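Local coordinates for glutaredoxin-like protein NRDH (Escherichia coli, PDB 1H75) that probably serves as an electron donor to the NrdEF ribonucleotide reductase, passing electrons through a redox-active disulfide in a thioredoxin-like fold, at residues T4-N9 with V53-D58; R24-E29 with D67-L72; Q46-L51 with S60-R65. All blocks are in the same frame, centred on the assembly; numbering follows the deposited sequence.

In the fold
The three contacts run from the heart of the sheet outward. Interaction 1, buried near the centre of the chain, joins central strands 3-7 and 53-56 through regular backbone hydrogen bonds. Interactions 2 and 3 are both partly buried, nearer the surface. Interaction 3 shares the sheet with interaction 1: strand 59-62 follows and pairs with 53-56, and Phe48 packs on Val53, but its contact with the 46-51 loop is mostly van der Waals. Interaction 2 lies in the helical layer over one face of the sheet, tying the loop after helix 12-23 to the C-terminal helical turn by one aromatic ring and a guanidinium-amide bond. Trp61 links interactions 2 and 3, while Thr4 and Ile5 bond to Glu29, linking 1 and 2.

Interaction 1 of 3, residues T4-N9 with V53-D58; sequences TIYTRN and VVIAGD
Thr4, Ile5 and Tyr6 pair with Ile55, Val54 and Val53 in the two central strands of the sheet, whose short segments run antiparallel at 163°. Thr4 and Ile55 form a hydrogen-bonded pair, with Thr4 N to Ile55 O 2.9 Å and Ile55 N to Thr4 O 3.0 Å. Tyr6 and Val53 form the next, with Tyr6 N to Val53 O 2.7 Å; the return bond from Val53 N to Tyr6 O is longer, 3.1 Å, and more bent, 156° at the hydrogen. Between them Ile5 and Val54 form a non-hydrogen-bonded pair. In this thioredoxin-fold sheet, these two branched residues face helix 12-23, at whose N-terminal end the redox-active Cys11-Cys14 disulfide sits, and both touch Met21. Tyr6 and Val53 lie on the other face, against Leu43 of helix 37-45. Tyr6 CG stands anti to its carbonyl carbon (chi1 -69°). The ring leans back toward Thr4, and its edge atom CE1 meets Ile55 CG1 at 3.7 Å, while Thr4 CG2 sits over the rim of one face. Tyr6 CB and Val53 CB are 4.1 Å apart. Threonine suits its position by being beta-branched yet polar: one water donates to both Thr4 OG1 (2.9 Å) and Ile55 O (3.0 Å), and OG1 is also hydrogen-bonded to Glu29 of the neighbouring strand.

Interaction 2 of 3, residues R24-E29 with D67-L72; sequences RGFDFE and DMINRL
Arg24 and Phe26, flanking the glycine of a Schellman motif that ends helix 12-23, reach across to Ile69, Asn70 and Leu72 in the C-terminal helical turns. Gly25 has a positive phi of 67°, natural for glycine, and Phe26 N bonds back to Met21 O; the chain leaves the helix there, and the side chains on either side of Gly25 both reach segment 67-72. The Phe26 ring has a neighbour near the rim of each face: Leu72 O, 3.9 Å above the ring plane, over one and Arg24 CB over the opposite one. At the edge, Phe26 CE1 comes to 3.4 Å from Ile69 O, close to the ring plane; that carbonyl already accepts the backbone bond from Leu72 N. The same CE1 touches Leu72 CB at 3.6 Å and Ile69 CG2 at 3.9 Å, so a flat aromatic fits where apolar branches and carbonyls meet. His73 adds an edge-to-face partner. Arginine is long enough for two tasks: its chain, extended from CG to NE, crosses Ile69 at about a right angle and lays CD 3.9 Å from Ile69 CG2, while NE reaches the carbonyl oxygen of the short Asn70 amide. Asn70 OD1 stands at the guanidinium edge, in its plane: Arg24 NE donates to it at 2.8 Å, and Arg24 NH2 adds a weak bond at 3.1 Å. The guanidinium and amide planes are turned 39° apart. Since Arg24 NH1 also bonds to Ala20 O, the group is held by the preceding helix 12-23 and by Asn70. Two helical elements packed side by side on one face of the sheet, here with Ile69 on Ala20 and Leu72 on Met21, are characteristic of the thioredoxin fold of glutaredoxins.

Interaction 3 of 3, residues Q46-L51 with S60-R65; sequences QGFRQL and SWSGFR
Phe48 and Gln50, in the loop between helix 37-45 and strand 53-56, pack against Ser60, Ser62 and Gly63 on the edge strand of the thioredoxin-fold sheet and the turn beyond it. The compact part centres on Ser62 and Gly63. The first side-chain bond of Phe48 points toward the strand, with CG anti to the carbonyl carbon (chi1 -68°). Phe48 CD2 meets Ser62 CB at 3.8 Å, and Phe48 CE2 lies 4.0 Å from the backbone at Trp61 C. The ring also rests on Val53 of the adjacent strand, so a large apolar group is apt at this position. Ser62 is small enough to fit between Phe48 and Gln50: the backbone carbonyl O of Gln50 lies 3.5 Å from Ser62 CB. Gln50 CG, set between N and the carbonyl carbon (chi1 65°), is 3.4 Å from Ser62 OG and 3.5 Å from Ser62 CB, with the chain extended beyond CG. Next along the chain, Gly63 CA lies 3.8 Å from Leu51 O. The positive phi of Gly63, 79°, suits glycine, and its backbone is also bonded to Pro52, at the position of the characteristic cis-proline of the thioredoxin family. The first side-chain bond of Leu51 leads away from the strand, and the side chain touches Cys14 of the redox-active disulfide; that of Trp61 also leads away from the loop, and the indole packs on Met68 and Ile69.

The solvent side is looser. Ser60 and Gln50 are both exposed, as befits their polar side chains, and Ser60 OG stands at the edge of the aromatic ring, 4.0 Å from Phe48 CZ.

Interaction 1 of 3, residues T4-N9 with V53-D58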
# COMPACT_ATOMS: atom_id res chain seq x y z
N THR A 4 -0.10 -1.28 -5.68
CA THR A 4 -1.46 -1.14 -5.16
C THR A 4 -1.37 -0.85 -3.67
O THR A 4 -0.62 -1.52 -2.95
CB THR A 4 -2.26 -2.44 -5.35
OG1 THR A 4 -2.30 -2.79 -6.73
CG2 THR A 4 -3.67 -2.27 -4.81
N ILE A 5 -2.12 0.15 -3.22
CA ILE A 5 -2.13 0.48 -1.80
C ILE A 5 -3.52 0.13 -1.29
O ILE A 5 -4.51 0.70 -1.77
CB ILE A 5 -1.91 2.00 -1.52
CG1 ILE A 5 -0.58 2.47 -2.14
CG2 ILE A 5 -1.93 2.26 -0.01
CD1 ILE A 5 -0.29 3.98 -1.95
N TYR A 6 -3.60 -0.82 -0.35
CA TYR A 6 -4.89 -1.19 0.26
C TYR A 6 -5.04 -0.24 1.42
O TYR A 6 -4.20 -0.20 2.33
CB TYR A 6 -4.88 -2.66 0.70
CG TYR A 6 -4.84 -3.57 -0.52
CD1 TYR A 6 -3.63 -4.02 -1.05
CD2 TYR A 6 -6.02 -3.93 -1.18
CE1 TYR A 6 -3.59 -4.79 -2.22
CE2 TYR A 6 -6.00 -4.70 -2.34
CZ TYR A 6 -4.78 -5.13 -2.85
OH TYR A 6 -4.78 -5.87 -4.01
N THR A 7 -6.14 0.50 1.43
CA THR A 7 -6.30 1.57 2.39
C THR A 7 -7.65 1.68 3.12
O THR A 7 -8.57 0.92 2.87
CB THR A 7 -6.01 2.89 1.63
OG1 THR A 7 -5.88 3.97 2.55
CG2 THR A 7 -7.15 3.17 0.63
N ARG A 8 -7.72 2.66 4.03
CA ARG A 8 -8.91 2.94 4.83
C ARG A 8 -8.95 4.45 5.11
O ARG A 8 -7.90 5.07 5.22
CB ARG A 8 -8.84 2.15 6.15
CG ARG A 8 -9.71 2.67 7.27
CD ARG A 8 -9.75 1.68 8.41
NE ARG A 8 -10.38 0.42 8.03
CZ ARG A 8 -10.22 -0.71 8.70
NH1 ARG A 8 -9.44 -0.75 9.78
NH2 ARG A 8 -10.84 -1.81 8.31
N ASN A 9 -10.14 5.03 5.21
CA ASN A 9 -10.23 6.47 5.49
C ASN A 9 -9.88 6.67 6.97
O ASN A 9 -9.99 5.74 7.76
CB ASN A 9 -11.65 6.99 5.21
CG ASN A 9 -12.01 6.94 3.72
OD1 ASN A 9 -11.40 7.61 2.90
ND2 ASN A 9 -13.02 6.13 3.38
N VAL A 53 -1.73 -1.75 3.31
CA VAL A 53 -0.96 -2.87 2.83
C VAL A 53 -0.54 -2.45 1.43
O VAL A 53 -1.37 -2.01 0.62
CB VAL A 53 -1.74 -4.19 2.77
CG1 VAL A 53 -0.92 -5.25 2.02
CG2 VAL A 53 -2.00 -4.69 4.19
N VAL A 54 0.75 -2.54 1.14
CA VAL A 54 1.25 -2.19 -0.18
C VAL A 54 1.73 -3.45 -0.86
O VAL A 54 2.49 -4.23 -0.27
CB VAL A 54 2.44 -1.20 -0.13
CG1 VAL A 54 2.98 -0.98 -1.54
CG2 VAL A 54 2.01 0.11 0.49
N ILE A 55 1.26 -3.67 -2.08
CA ILE A 55 1.69 -4.84 -2.87
C ILE A 55 2.28 -4.28 -4.15
O ILE A 55 1.63 -3.51 -4.88
CB ILE A 55 0.50 -5.79 -3.24
CG1 ILE A 55 -0.19 -6.32 -1.99
CG2 ILE A 55 1.01 -6.93 -4.11
CD1 ILE A 55 0.72 -7.01 -0.98
N ALA A 56 3.52 -4.66 -4.45
CA ALA A 56 4.18 -4.17 -5.64
C ALA A 56 5.19 -5.21 -6.10
O ALA A 56 6.23 -5.42 -5.48
CB ALA A 56 4.88 -2.85 -5.31
N GLY A 57 4.88 -5.88 -7.21
CA GLY A 57 5.79 -6.91 -7.67
C GLY A 57 5.90 -7.99 -6.60
O GLY A 57 4.88 -8.49 -6.13
N ASP A 58 7.13 -8.31 -6.19
CA ASP A 58 7.38 -9.33 -5.17
C ASP A 58 7.30 -8.79 -3.75
O ASP A 58 7.38 -9.56 -2.80
CB ASP A 58 8.79 -9.93 -5.30
CG ASP A 58 9.01 -10.72 -6.57
OD1 ASP A 58 8.02 -11.14 -7.22
OD2 ASP A 58 10.19 -10.92 -6.89
O HOH W 1 -0.07 -4.61 -7.04

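Interaction 2 of 3, residues R24-E29 with D67-L72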
# COMPACT_ATOMS: atom_id res chain seq x y z
N ARG A 24 7.47 11.03 -4.65
CA ARG A 24 8.50 10.37 -5.48
C ARG A 24 8.08 10.13 -6.92
O ARG A 24 8.78 9.45 -7.68
CB ARG A 24 8.89 9.05 -4.83
CG ARG A 24 9.52 9.20 -3.45
CD ARG A 24 9.48 7.87 -2.71
NE ARG A 24 10.27 7.88 -1.48
CZ ARG A 24 9.94 8.53 -0.38
NH1 ARG A 24 8.82 9.25 -0.33
NH2 ARG A 24 10.73 8.47 0.69
N GLY A 25 6.92 10.68 -7.28
CA GLY A 25 6.42 10.52 -8.64
C GLY A 25 6.03 9.11 -9.03
O GLY A 25 6.13 8.74 -10.21
N PHE A 26 5.57 8.31 -8.07
CA PHE A 26 5.15 6.94 -8.37
C PHE A 26 3.67 6.86 -8.79
O PHE A 26 2.84 7.63 -8.33
CB PHE A 26 5.29 6.02 -7.14
CG PHE A 26 6.69 5.87 -6.61
CD1 PHE A 26 6.90 5.31 -5.35
CD2 PHE A 26 7.79 6.27 -7.36
CE1 PHE A 26 8.18 5.15 -4.85
CE2 PHE A 26 9.09 6.10 -6.86
CZ PHE A 26 9.29 5.55 -5.61
N ASP A 27 3.36 5.93 -9.68
CA ASP A 27 1.97 5.75 -10.08
C ASP A 27 1.48 4.57 -9.27
O ASP A 27 2.19 3.58 -9.14
CB ASP A 27 1.84 5.44 -11.56
CG ASP A 27 2.18 6.63 -12.43
OD1 ASP A 27 1.62 7.72 -12.18
OD2 ASP A 27 3.00 6.47 -13.34
N PHE A 28 0.28 4.67 -8.71
CA PHE A 28 -0.27 3.58 -7.92
C PHE A 28 -1.78 3.61 -7.96
O PHE A 28 -2.39 4.62 -8.34
CB PHE A 28 0.20 3.67 -6.46
CG PHE A 28 -0.10 4.99 -5.82
CD1 PHE A 28 -1.32 5.20 -5.19
CD2 PHE A 28 0.80 6.03 -5.90
CE1 PHE A 28 -1.63 6.45 -4.64
CE2 PHE A 28 0.51 7.29 -5.36
CZ PHE A 28 -0.70 7.50 -4.73
N GLU A 29 -2.39 2.49 -7.58
CA GLU A 29 -3.83 2.37 -7.51
C GLU A 29 -4.17 2.18 -6.04
O GLU A 29 -3.35 1.68 -5.26
CB GLU A 29 -4.33 1.18 -8.33
CG GLU A 29 -3.71 -0.17 -7.99
CD GLU A 29 -4.34 -1.32 -8.77
OE1 GLU A 29 -5.03 -1.05 -9.78
OE2 GLU A 29 -4.13 -2.49 -8.38
N ASP A 67 11.13 3.11 4.21
CA ASP A 67 12.23 2.31 3.69
C ASP A 67 11.82 1.34 2.60
O ASP A 67 12.61 1.02 1.69
CB ASP A 67 12.93 1.56 4.82
CG ASP A 67 12.00 0.65 5.60
OD1 ASP A 67 12.45 -0.45 5.95
OD2 ASP A 67 10.85 1.04 5.91
N MET A 68 10.60 0.81 2.70
CA MET A 68 10.12 -0.10 1.68
C MET A 68 9.63 0.68 0.45
O MET A 68 9.77 0.22 -0.69
CB MET A 68 8.96 -0.97 2.21
CG MET A 68 9.39 -1.99 3.28
SD MET A 68 10.65 -3.16 2.75
CE MET A 68 9.63 -4.29 1.82
N ILE A 69 9.08 1.86 0.69
CA ILE A 69 8.60 2.70 -0.40
C ILE A 69 9.78 3.06 -1.28
O ILE A 69 9.66 3.11 -2.50
CB ILE A 69 7.91 3.98 0.13
CG1 ILE A 69 6.60 3.59 0.83
CG2 ILE A 69 7.63 4.94 -1.01
CD1 ILE A 69 5.95 4.70 1.65
N ASN A 70 10.93 3.27 -0.65
CA ASN A 70 12.13 3.61 -1.40
C ASN A 70 12.60 2.47 -2.28
O ASN A 70 13.38 2.69 -3.20
CB ASN A 70 13.24 4.05 -0.45
CG ASN A 70 13.08 5.49 -0.02
OD1 ASN A 70 12.35 6.26 -0.67
ND2 ASN A 70 13.76 5.87 1.05
N ARG A 71 12.12 1.25 -2.02
CA ARG A 71 12.50 0.13 -2.88
C ARG A 71 11.71 0.11 -4.18
O ARG A 71 11.95 -0.74 -5.04
CB ARG A 71 12.34 -1.20 -2.13
CG ARG A 71 13.31 -1.31 -0.96
CD ARG A 71 13.30 -2.70 -0.35
NE ARG A 71 13.59 -3.71 -1.37
CZ ARG A 71 13.45 -5.02 -1.20
NH1 ARG A 71 13.01 -5.50 -0.05
NH2 ARG A 71 13.72 -5.84 -2.21
N LEU A 72 10.77 1.04 -4.33
CA LEU A 72 9.95 1.14 -5.53
C LEU A 72 10.50 2.08 -6.61
O LEU A 72 9.86 2.26 -7.65
CB LEU A 72 8.53 1.60 -5.16
CG LEU A 72 7.83 0.71 -4.12
CD1 LEU A 72 6.43 1.24 -3.87
CD2 LEU A 72 7.78 -0.74 -4.62

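Interaction 3 of 3, residues Q46-L51 with S60-R65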
# COMPACT_ATOMS: atom_id res chain seq x y z
N GLN A 46 -3.55 -13.54 4.13
CA GLN A 46 -2.11 -13.45 3.90
C GLN A 46 -1.40 -12.99 5.17
O GLN A 46 -0.19 -12.72 5.16
CB GLN A 46 -1.80 -12.48 2.76
CG GLN A 46 -2.34 -12.92 1.40
CD GLN A 46 -1.84 -14.31 0.99
OE1 GLN A 46 -2.64 -15.23 0.74
NE2 GLN A 46 -0.53 -14.47 0.91
N GLY A 47 -2.17 -12.85 6.23
CA GLY A 47 -1.61 -12.50 7.53
C GLY A 47 -1.44 -11.05 7.93
O GLY A 47 -0.93 -10.78 9.01
N PHE A 48 -1.87 -10.12 7.09
CA PHE A 48 -1.72 -8.73 7.44
C PHE A 48 -2.63 -8.36 8.59
O PHE A 48 -3.77 -8.86 8.68
CB PHE A 48 -2.03 -7.87 6.22
CG PHE A 48 -1.03 -8.04 5.13
CD1 PHE A 48 -1.34 -8.75 3.97
CD2 PHE A 48 0.24 -7.49 5.27
CE1 PHE A 48 -0.39 -8.91 2.98
CE2 PHE A 48 1.19 -7.65 4.29
CZ PHE A 48 0.87 -8.35 3.14
N ARG A 49 -2.14 -7.49 9.46
CA ARG A 49 -2.91 -7.09 10.65
C ARG A 49 -3.02 -5.58 10.82
O ARG A 49 -3.59 -5.09 11.80
CB ARG A 49 -2.28 -7.70 11.91
CG ARG A 49 -2.03 -9.20 11.80
CD ARG A 49 -2.20 -9.97 13.12
NE ARG A 49 -1.58 -9.35 14.29
CZ ARG A 49 -1.62 -9.88 15.51
NH1 ARG A 49 -2.24 -11.04 15.71
NH2 ARG A 49 -1.05 -9.26 16.54
N GLN A 50 -2.48 -4.82 9.87
CA GLN A 50 -2.56 -3.37 9.96
C GLN A 50 -2.60 -2.78 8.57
O GLN A 50 -2.24 -3.45 7.59
CB GLN A 50 -1.35 -2.81 10.71
CG GLN A 50 -0.05 -3.03 9.99
CD GLN A 50 1.14 -2.30 10.63
OE1 GLN A 50 2.28 -2.47 10.20
NE2 GLN A 50 0.86 -1.50 11.66
N LEU A 51 -3.05 -1.53 8.47
CA LEU A 51 -3.11 -0.85 7.19
C LEU A 51 -2.14 0.32 7.18
O LEU A 51 -1.71 0.81 8.23
CB LEU A 51 -4.51 -0.32 6.93
CG LEU A 51 -5.59 -1.38 6.76
CD1 LEU A 51 -6.97 -0.75 6.83
CD2 LEU A 51 -5.39 -2.08 5.44
N SER A 60 5.60 -6.88 -0.44
CA SER A 60 4.30 -6.75 0.20
C SER A 60 4.54 -6.44 1.66
O SER A 60 5.17 -7.22 2.38
CB SER A 60 3.50 -8.06 0.07
OG SER A 60 4.09 -9.11 0.83
N TRP A 61 4.03 -5.29 2.11
CA TRP A 61 4.25 -4.90 3.49
C TRP A 61 3.06 -4.13 4.02
O TRP A 61 2.20 -3.69 3.25
CB TRP A 61 5.51 -4.03 3.60
CG TRP A 61 5.41 -2.67 2.98
CD1 TRP A 61 4.92 -1.53 3.55
CD2 TRP A 61 5.85 -2.30 1.67
NE1 TRP A 61 5.01 -0.47 2.67
CE2 TRP A 61 5.58 -0.93 1.51
CE3 TRP A 61 6.44 -3.02 0.61
CZ2 TRP A 61 5.90 -0.23 0.33
CZ3 TRP A 61 6.75 -2.33 -0.56
CH2 TRP A 61 6.48 -0.95 -0.70
N SER A 62 3.06 -3.94 5.33
CA SER A 62 1.97 -3.20 5.98
C SER A 62 2.51 -2.05 6.82
O SER A 62 3.67 -2.06 7.20
CB SER A 62 1.14 -4.14 6.86
OG SER A 62 1.92 -4.75 7.88
N GLY A 63 1.64 -1.08 7.12
CA GLY A 63 2.04 0.08 7.90
C GLY A 63 2.79 1.07 7.03
O GLY A 63 3.00 0.81 5.85
N PHE A 64 3.15 2.22 7.61
CA PHE A 64 3.91 3.24 6.89
C PHE A 64 5.38 2.84 6.95
O PHE A 64 5.99 2.83 8.03
CB PHE A 64 3.70 4.62 7.52
CG PHE A 64 4.54 5.70 6.89
CD1 PHE A 64 4.45 5.97 5.53
CD2 PHE A 64 5.40 6.48 7.67
CE1 PHE A 64 5.19 6.99 4.94
CE2 PHE A 64 6.15 7.50 7.10
CZ PHE A 64 6.05 7.76 5.73
N ARG A 65 5.94 2.49 5.80
CA ARG A 65 7.31 2.04 5.69
C ARG A 65 8.08 2.80 4.62
O ARG A 65 8.18 2.35 3.48
CB ARG A 65 7.34 0.54 5.38
CG ARG A 65 6.90 -0.36 6.55
CD ARG A 65 7.91 -0.31 7.69
NE ARG A 65 9.22 -0.81 7.26
CZ ARG A 65 9.56 -2.10 7.26
NH1 ARG A 65 8.71 -3.04 7.68
NH2 ARG A 65 10.76 -2.46 6.80